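Local coordinates for ankyrin repeat domain protein (Legionella pneumophila subsp. pneumophila, PDB 6MCA) that is a bacterial effector with ankyrin repeats and a cysteine protease-like region, probably acting in host cells through the LARP7 component of the 7SK snRNP complex, at residues E301-N306 with Q327-L332; A229-Y234 with A249-A254. All blocks are in the same frame, centred on the assembly; numbering follows the deposited sequence.

Overall arrangement
Both contacts lie on the same side of the chain's centre, in the part of the protein that holds the five-stranded antiparallel sheet of 256-263, 266-273, 276-280, 292-297 and 331-337. The centres of contact 1 and contact 2 are about 17 Å apart. Contact 2 joins the end of helix 215-233 to the end of helix 242-251; contact 1, later in the chain, sets the turn before helix 305-312 against the end of helix 318-329. They meet through packing: I305 CD1 lies 3.4 Å from A249 N, and L252 CD1 comes to 3.4 Å from T304 C. Helix 305-312 thus packs against helix 242-251 and links the two.

Contact 1: residues E301-N306 with Q327-L332; sequences EALTIN and QQLGLL
The methyl group of A302 meets the last turn of helix 318-329, where CB of A302 lies 3.2 Å from O of Q328. Alanine suits this place, because its short side chain lets the two backbones approach to 5.8 Å between the CA atoms of A302 and L329. CD2 of L329 does most of the side-chain touching. CD2 of L329 lies 4.1 Å from CB of A302. The same CD2 of L329 is 4.0 Å from N of L303. CG of L329 is anti to the carbonyl carbon (chi1 -53°), and the next torsion puts CD1 anti to CA, so that CD2 is the branch turned to A302 and L303. L303, the centre of an inverse gamma turn, instead has CG anti to its backbone N (chi1 -171°) and meets L329 through CB. The contact joins the two ends of the helical connection between antiparallel strands 292-297 and 331-337. T304 stands at the N-cap of helix 305-312, its OG1 weakly hydrogen-bonded to N of F307. G330, first residue after helix 318-329, has positive phi (63°), which glycine adopts readily. L329 also packs on W277 of the sheet and on F307, a setting suited to a branched apolar side chain.

Contact 2: residues A229-Y234 with A249-A254; sequences AELLQY and AALLKA
The backbones keep well apart here, the nearest CA atoms, those of L231 and L251, being 9.0 Å from each other. This is helix-to-helix packing between two helices consecutive in the chain, 215-233 and 242-251, whose segments run in opposite directions: the C-terminal part of the first faces the end of the second, and leucine side chains bridge the distance. L231 and L251 reach toward each other tip to tip, with CD2 of L231 3.7 Å from CD1 of L251; that same CD1 lies 3.9 Å from CG of L231. In both leucines CG is anti to the carbonyl carbon (chi1 -74° in L231 and -54° in L251), which turns each branched end toward the other helix. Leucine fits because both residues are buried and their long apolar side chains meet between the separated backbones. L231 also packs on I248 and on L312, extending this apolar core to helix 305-312. A type I beta turn runs from L251 to A254.

E230 borders the leucines with an extended side chain, its OE1 4.3 Å from CD2 of L251. OE2 of E230 pairs with NE of R247 in a salt bridge, which keeps the carboxylate's charge paired at the border of this apolar patch. Y234, four residues on from E230, sets its ring edge-to-face with H244 and gives a weak hydrogen bond from OH to the same OE2 of E230, at 2.6 Å.

Contact 1: residues E301-N306 with Q327-L332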
loop_
_atom_site.group_PDB
_atom_site.type_symbol
_atom_site.label_atom_id
_atom_site.label_comp_id
_atom_site.label_asym_id
_atom_site.label_seq_id
_atom_site.Cartn_x
_atom_site.Cartn_y
_atom_site.Cartn_z
ATOM N N GLU A 301 -4.045 30.629 -9.681
ATOM C CA GLU A 301 -5.478 30.855 -9.549
ATOM C C GLU A 301 -6.303 29.715 -10.134
ATOM O O GLU A 301 -7.494 29.609 -9.826
ATOM C CB GLU A 301 -5.863 32.173 -10.226
ATOM C CG GLU A 301 -5.607 32.202 -11.730
ATOM C CD GLU A 301 -4.200 32.651 -12.084
ATOM O OE1 GLU A 301 -3.365 32.797 -11.167
ATOM O OE2 GLU A 301 -3.927 32.860 -13.286
ATOM N N ALA A 302 -5.704 28.868 -10.969
ATOM C CA ALA A 302 -6.400 27.728 -11.549
ATOM C C ALA A 302 -6.376 26.497 -10.652
ATOM O O ALA A 302 -7.070 25.519 -10.951
ATOM C CB ALA A 302 -5.795 27.375 -12.910
ATOM N N LEU A 303 -5.597 26.522 -9.570
ATOM C CA LEU A 303 -5.498 25.397 -8.640
ATOM C C LEU A 303 -6.610 25.539 -7.603
ATOM O O LEU A 303 -6.407 25.994 -6.476
ATOM C CB LEU A 303 -4.114 25.363 -8.004
ATOM C CG LEU A 303 -3.681 24.163 -7.161
ATOM C CD1 LEU A 303 -4.078 22.864 -7.821
ATOM C CD2 LEU A 303 -2.179 24.202 -6.945
ATOM N N THR A 304 -7.812 25.134 -8.002
ATOM C CA THR A 304 -9.032 25.371 -7.240
ATOM C C THR A 304 -9.660 24.051 -6.801
ATOM O O THR A 304 -9.114 22.966 -7.018
ATOM C CB THR A 304 -10.039 26.178 -8.064
ATOM O OG1 THR A 304 -10.371 25.451 -9.253
ATOM C CG2 THR A 304 -9.459 27.524 -8.445
ATOM N N ILE A 305 -10.831 24.171 -6.169
ATOM C CA ILE A 305 -11.606 22.995 -5.776
ATOM C C ILE A 305 -11.975 22.174 -7.001
ATOM O O ILE A 305 -11.851 20.942 -7.008
ATOM C CB ILE A 305 -12.863 23.419 -4.995
ATOM C CG1 ILE A 305 -12.470 24.110 -3.697
ATOM C CG2 ILE A 305 -13.740 22.212 -4.699
ATOM C CD1 ILE A 305 -11.661 23.233 -2.810
ATOM N N ASN A 306 -12.445 22.846 -8.054
ATOM C CA ASN A 306 -12.833 22.145 -9.272
ATOM C C ASN A 306 -11.647 21.436 -9.909
ATOM O O ASN A 306 -11.808 20.353 -10.484
ATOM C CB ASN A 306 -13.468 23.126 -10.255
ATOM C CG ASN A 306 -14.532 23.989 -9.606
ATOM O OD1 ASN A 306 -14.223 24.947 -8.898
ATOM N ND2 ASN A 306 -15.794 23.649 -9.842
ATOM N N GLN A 327 -1.275 23.305 -19.194
ATOM C CA GLN A 327 -1.860 24.523 -19.740
ATOM C C GLN A 327 -2.697 25.252 -18.696
ATOM O O GLN A 327 -2.662 26.485 -18.617
ATOM C CB GLN A 327 -2.706 24.186 -20.967
ATOM C CG GLN A 327 -3.615 25.310 -21.427
ATOM C CD GLN A 327 -3.400 25.668 -22.881
ATOM O OE1 GLN A 327 -2.503 25.138 -23.537
ATOM N NE2 GLN A 327 -4.228 26.569 -23.397
ATOM N N GLN A 328 -3.454 24.509 -17.885
ATOM C CA GLN A 328 -4.330 25.147 -16.906
ATOM C C GLN A 328 -3.527 25.845 -15.815
ATOM O O GLN A 328 -3.820 26.990 -15.453
ATOM C CB GLN A 328 -5.287 24.117 -16.304
ATOM C CG GLN A 328 -6.316 23.584 -17.291
ATOM C CD GLN A 328 -7.204 22.510 -16.692
ATOM O OE1 GLN A 328 -7.293 22.368 -15.472
ATOM N NE2 GLN A 328 -7.869 21.745 -17.551
ATOM N N LEU A 329 -2.505 25.175 -15.280
ATOM C CA LEU A 329 -1.691 25.747 -14.217
ATOM C C LEU A 329 -0.553 26.618 -14.731
ATOM O O LEU A 329 0.094 27.297 -13.925
ATOM C CB LEU A 329 -1.112 24.635 -13.333
ATOM C CG LEU A 329 -2.099 23.626 -12.744
ATOM C CD1 LEU A 329 -1.367 22.606 -11.884
ATOM C CD2 LEU A 329 -3.179 24.333 -11.940
ATOM N N GLY A 330 -0.298 26.625 -16.038
ATOM C CA GLY A 330 0.822 27.367 -16.583
ATOM C C GLY A 330 2.145 26.851 -16.059
ATOM O O GLY A 330 2.945 27.611 -15.505
ATOM N N LEU A 331 2.381 25.552 -16.228
ATOM C CA LEU A 331 3.537 24.885 -15.636
ATOM C C LEU A 331 4.792 25.246 -16.421
ATOM O O LEU A 331 4.998 24.760 -17.537
ATOM C CB LEU A 331 3.319 23.376 -15.608
ATOM C CG LEU A 331 2.210 22.905 -14.668
ATOM C CD1 LEU A 331 2.178 21.386 -14.593
ATOM C CD2 LEU A 331 2.392 23.515 -13.286
ATOM N N LEU A 332 5.638 26.086 -15.830
ATOM C CA LEU A 332 6.884 26.499 -16.462
ATOM C C LEU A 332 8.005 25.560 -16.041
ATOM O O LEU A 332 8.343 25.515 -14.851
ATOM C CB LEU A 332 7.225 27.929 -16.074
ATOM C CG LEU A 332 8.568 28.504 -16.525
ATOM C CD1 LEU A 332 8.757 28.342 -18.024
ATOM C CD2 LEU A 332 8.676 29.965 -16.121
#

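Contact 2: residues A229-Y234 with A249-A254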
loop_
_atom_site.group_PDB
_atom_site.type_symbol
_atom_site.label_atom_id
_atom_site.label_comp_id
_atom_site.label_asym_id
_atom_site.label_seq_id
_atom_site.Cartn_x
_atom_site.Cartn_y
_atom_site.Cartn_z
ATOM N N ALA A 229 -3.850 10.302 2.028
ATOM C CA ALA A 229 -4.710 9.202 2.449
ATOM C C ALA A 229 -6.158 9.658 2.541
ATOM O O ALA A 229 -7.054 9.046 1.945
ATOM C CB ALA A 229 -4.229 8.642 3.789
ATOM N N GLU A 230 -6.394 10.773 3.238
ATOM C CA GLU A 230 -7.750 11.300 3.339
ATOM C C GLU A 230 -8.337 11.528 1.953
ATOM O O GLU A 230 -9.415 11.011 1.628
ATOM C CB GLU A 230 -7.753 12.594 4.153
ATOM C CG GLU A 230 -9.133 13.208 4.332
ATOM C CD GLU A 230 -9.106 14.480 5.159
ATOM O OE1 GLU A 230 -8.019 14.844 5.657
ATOM O OE2 GLU A 230 -10.171 15.115 5.310
ATOM N N LEU A 231 -7.604 12.248 1.097
ATOM C CA LEU A 231 -8.115 12.552 -0.234
ATOM C C LEU A 231 -8.374 11.284 -1.032
ATOM O O LEU A 231 -9.249 11.270 -1.905
ATOM C CB LEU A 231 -7.138 13.460 -0.981
ATOM C CG LEU A 231 -7.103 14.921 -0.533
ATOM C CD1 LEU A 231 -5.911 15.638 -1.147
ATOM C CD2 LEU A 231 -8.402 15.625 -0.892
ATOM N N LEU A 232 -7.642 10.207 -0.739
ATOM C CA LEU A 232 -7.880 8.973 -1.475
ATOM C C LEU A 232 -9.139 8.276 -0.982
ATOM O O LEU A 232 -9.882 7.695 -1.782
ATOM C CB LEU A 232 -6.664 8.053 -1.365
ATOM C CG LEU A 232 -5.455 8.496 -2.193
ATOM C CD1 LEU A 232 -4.292 7.532 -2.021
ATOM C CD2 LEU A 232 -5.832 8.634 -3.661
ATOM N N GLN A 233 -9.413 8.354 0.325
ATOM C CA GLN A 233 -10.582 7.671 0.869
ATOM C C GLN A 233 -11.867 8.228 0.272
ATOM O O GLN A 233 -12.799 7.473 -0.036
ATOM C CB GLN A 233 -10.595 7.788 2.392
ATOM C CG GLN A 233 -11.403 6.709 3.090
ATOM C CD GLN A 233 -10.810 6.312 4.426
ATOM O OE1 GLN A 233 -10.573 5.133 4.686
ATOM N NE2 GLN A 233 -10.567 7.298 5.282
ATOM N N TYR A 234 -11.922 9.548 0.069
ATOM C CA TYR A 234 -13.094 10.169 -0.535
ATOM C C TYR A 234 -13.371 9.640 -1.935
ATOM O O TYR A 234 -14.489 9.806 -2.434
ATOM C CB TYR A 234 -12.922 11.689 -0.585
ATOM C CG TYR A 234 -12.786 12.345 0.770
ATOM C CD1 TYR A 234 -13.242 11.714 1.922
ATOM C CD2 TYR A 234 -12.201 13.598 0.899
ATOM C CE1 TYR A 234 -13.117 12.312 3.161
ATOM C CE2 TYR A 234 -12.073 14.203 2.135
ATOM C CZ TYR A 234 -12.532 13.557 3.262
ATOM O OH TYR A 234 -12.406 14.155 4.494
ATOM N N ALA A 249 -11.058 22.300 0.366
ATOM C CA ALA A 249 -10.657 23.702 0.449
ATOM C C ALA A 249 -9.624 23.913 1.545
ATOM O O ALA A 249 -8.681 24.698 1.378
ATOM C CB ALA A 249 -11.882 24.584 0.684
ATOM N N ALA A 250 -9.788 23.224 2.676
ATOM C CA ALA A 250 -8.797 23.316 3.742
ATOM C C ALA A 250 -7.445 22.776 3.288
ATOM O O ALA A 250 -6.404 23.397 3.535
ATOM C CB ALA A 250 -9.288 22.567 4.981
ATOM N N LEU A 251 -7.443 21.624 2.610
ATOM C CA LEU A 251 -6.185 21.008 2.189
ATOM C C LEU A 251 -5.512 21.767 1.050
ATOM O O LEU A 251 -4.286 21.685 0.896
ATOM C CB LEU A 251 -6.413 19.557 1.777
ATOM C CG LEU A 251 -7.112 18.708 2.836
ATOM C CD1 LEU A 251 -7.854 17.528 2.224
ATOM C CD2 LEU A 251 -6.077 18.248 3.845
ATOM N N LEU A 252 -6.282 22.501 0.241
ATOM C CA LEU A 252 -5.672 23.346 -0.777
ATOM C C LEU A 252 -4.833 24.465 -0.179
ATOM O O LEU A 252 -4.040 25.075 -0.904
ATOM C CB LEU A 252 -6.744 23.937 -1.688
ATOM C CG LEU A 252 -7.118 23.107 -2.914
ATOM C CD1 LEU A 252 -8.154 23.838 -3.746
ATOM C CD2 LEU A 252 -5.878 22.802 -3.736
ATOM N N LYS A 253 -4.991 24.753 1.113
ATOM C CA LYS A 253 -4.177 25.746 1.799
ATOM C C LYS A 253 -2.968 25.138 2.497
ATOM O O LYS A 253 -2.147 25.885 3.042
ATOM C CB LYS A 253 -5.027 26.510 2.819
ATOM C CG LYS A 253 -6.110 27.374 2.196
ATOM C CD LYS A 253 -7.064 27.912 3.248
ATOM C CE LYS A 253 -8.059 28.887 2.640
ATOM N NZ LYS A 253 -9.073 29.342 3.630
ATOM N N ALA A 254 -2.845 23.813 2.503
ATOM C CA ALA A 254 -1.694 23.170 3.109
ATOM C C ALA A 254 -0.428 23.498 2.319
ATOM O O ALA A 254 -0.484 23.723 1.106
ATOM C CB ALA A 254 -1.898 21.658 3.168
#